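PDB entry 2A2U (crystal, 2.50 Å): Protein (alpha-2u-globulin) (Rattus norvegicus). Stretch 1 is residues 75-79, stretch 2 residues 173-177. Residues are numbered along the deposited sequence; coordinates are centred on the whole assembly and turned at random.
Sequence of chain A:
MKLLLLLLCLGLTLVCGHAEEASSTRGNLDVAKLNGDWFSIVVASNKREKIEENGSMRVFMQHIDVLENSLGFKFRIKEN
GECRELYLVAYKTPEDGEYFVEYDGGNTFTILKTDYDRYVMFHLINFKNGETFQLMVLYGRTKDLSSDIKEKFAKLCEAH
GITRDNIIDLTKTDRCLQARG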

# COMPACT_ATOMS: atom_id res chain seq x y z
N PHE A 75 11.04 7.67 -9.79
CA PHE A 75 11.49 9.03 -10.01
C PHE A 75 12.23 9.58 -8.80
O PHE A 75 12.22 8.97 -7.74
N ARG A 76 12.84 10.75 -8.96
CA ARG A 76 13.58 11.39 -7.88
C ARG A 76 12.94 12.70 -7.50
O ARG A 76 12.27 13.34 -8.31
N ILE A 77 13.17 13.10 -6.27
CA ILE A 77 12.61 14.35 -5.78
C ILE A 77 13.57 14.93 -4.76
O ILE A 77 14.12 14.21 -3.93
N LYS A 78 13.81 16.23 -4.85
CA LYS A 78 14.71 16.92 -3.94
C LYS A 78 13.95 17.40 -2.72
O LYS A 78 13.25 18.41 -2.77
N GLU A 79 14.04 16.64 -1.64
CA GLU A 79 13.36 16.98 -0.39
C GLU A 79 14.45 17.55 0.51
O GLU A 79 15.32 16.80 0.99
N THR A 173 17.64 23.18 -14.96
CA THR A 173 17.95 22.95 -13.55
C THR A 173 18.51 21.56 -13.23
O THR A 173 18.70 20.73 -14.12
N ASP A 174 18.78 21.33 -11.94
CA ASP A 174 19.30 20.04 -11.49
C ASP A 174 18.14 19.09 -11.32
O ASP A 174 17.32 19.25 -10.42
N ARG A 175 18.09 18.10 -12.19
CA ARG A 175 17.04 17.11 -12.13
C ARG A 175 17.57 15.92 -11.34
O ARG A 175 17.42 14.77 -11.73
N CYS A 176 18.19 16.24 -10.22
CA CYS A 176 18.78 15.25 -9.35
C CYS A 176 19.71 14.29 -10.05
O CYS A 176 19.96 13.18 -9.55
N LEU A 177 20.20 14.68 -11.21
CA LEU A 177 21.12 13.83 -11.94
C LEU A 177 22.47 13.89 -11.23
O LEU A 177 23.02 12.81 -10.93

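What polar link ties the two stretches together? It is a salt bridge between Lys78 and Asp174, with Lys78 NZ lying 3.4 Å from Asp174 OD2. A hydrogen bond runs from the ammonium group to the carboxylate along the same line, but at this length it is weak. Both residues direct their CA-to-CB bonds toward the other stretch. Lys78 starts from a chi1 of -142°, between the usual wells, and then extends with chi2, chi3 and chi4 all t, which carries its amine far from the strand. Asp174 meets it with chi1 t.

Does the guanidinium of Arg76 form a comparable link? It comes close without doing so: Arg76 NH1 sits 3.0 Å from Cys176 O, yet the angle is too poor for a hydrogen bond. The carbonyl lies oblique to the guanidinium plane. Arg175 O is near that plane, at the edge of the group, but its distance of 4.3 Å from Arg76 NH1 leaves it a looser neighbour. The side chain reaches this position with chi1 m, chi2 off-well at -145° and chi3 t, and it leaves the strand with its CA-to-CB bond toward the other stretch.

What fills the space between these two long side chains? Cys176 does, and it has the largest area covered by the opposite stretch of any residue here. Its CA-to-CB bond points toward the strand and its chi1 is m. The aliphatic part of Arg76 packs against it, with Arg76 CD 3.9 Å from Cys176 CB, while on the Lys78 side Lys78 CB lies 4.1 Å from Cys176 SG. Cys176 SG also approaches the strand backbone, 4.3 Å from Ile77 C. Cys176 is covalently bonded to a group elsewhere in the structure, so its sulfur is an anchored atom rather than a free thiol.

Which side chains stay out of the contact? The alternation of the strand gives much of the answer: Arg76 and Lys78 point toward the second stretch, whereas Ile77 between them, with chi1 and chi2 both t, points away, and its nearest side-chain atom, Ile77 CB, is 6.4 Å from Cys176 SG. Across the interface, Arg175 and Leu177 also point away, both with chi1 m, and the guanidinium of Arg175 is hydrogen-bonded elsewhere in the structure. Phe75, Glu79 and Thr173 are out of reach, leaving a compact contact built around Arg76, Lys78, Asp174 and Cys176.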

# COMPACT_ATOMS: atom_id res chain seq x y z
CB PHE A 75 10.29 9.92 -10.27
CG PHE A 75 9.34 9.99 -9.12
CD1 PHE A 75 8.43 8.96 -8.88
CD2 PHE A 75 9.38 11.06 -8.23
CE1 PHE A 75 7.58 8.99 -7.77
CE2 PHE A 75 8.53 11.10 -7.11
CZ PHE A 75 7.63 10.06 -6.89
CB ARG A 76 15.03 11.63 -8.25
CG ARG A 76 15.86 10.39 -8.26
CD ARG A 76 17.27 10.68 -7.81
NE ARG A 76 18.19 9.69 -8.34
CZ ARG A 76 18.73 9.76 -9.55
NH1 ARG A 76 18.44 10.77 -10.36
NH2 ARG A 76 19.51 8.78 -9.99
CB ILE A 77 11.20 14.13 -5.20
CG1 ILE A 77 10.58 15.47 -4.84
CG2 ILE A 77 11.25 13.23 -3.99
CD1 ILE A 77 9.10 15.39 -4.62
CB LYS A 78 15.33 18.11 -4.66
CG LYS A 78 16.77 18.35 -4.32
CD LYS A 78 17.26 19.52 -5.15
CE LYS A 78 18.77 19.63 -5.14
NZ LYS A 78 19.21 20.76 -6.00
CB GLU A 79 12.76 15.72 0.25
CG GLU A 79 11.91 14.86 -0.67
CD GLU A 79 11.76 13.43 -0.16
OE1 GLU A 79 12.54 13.03 0.72
OE2 GLU A 79 10.88 12.70 -0.65
CB THR A 173 16.69 23.17 -12.66
OG1 THR A 173 15.87 22.00 -12.66
CG2 THR A 173 15.86 24.35 -13.16
CB ASP A 174 20.04 20.15 -10.16
CG ASP A 174 20.40 18.79 -9.58
OD1 ASP A 174 20.84 17.91 -10.35
OD2 ASP A 174 20.25 18.59 -8.35
CB ARG A 175 16.62 16.73 -13.54
CG ARG A 175 15.92 17.88 -14.23
CD ARG A 175 15.57 17.54 -15.66
NE ARG A 175 16.72 17.68 -16.55
CZ ARG A 175 16.74 17.23 -17.79
NH1 ARG A 175 15.68 16.61 -18.31
NH2 ARG A 175 17.82 17.43 -18.54
CB CYS A 176 17.71 14.47 -8.63
SG CYS A 176 17.11 15.42 -7.20
CB LEU A 177 21.24 14.28 -13.40
CG LEU A 177 20.14 13.72 -14.30
CD1 LEU A 177 19.97 14.58 -15.54
CD2 LEU A 177 20.47 12.28 -14.67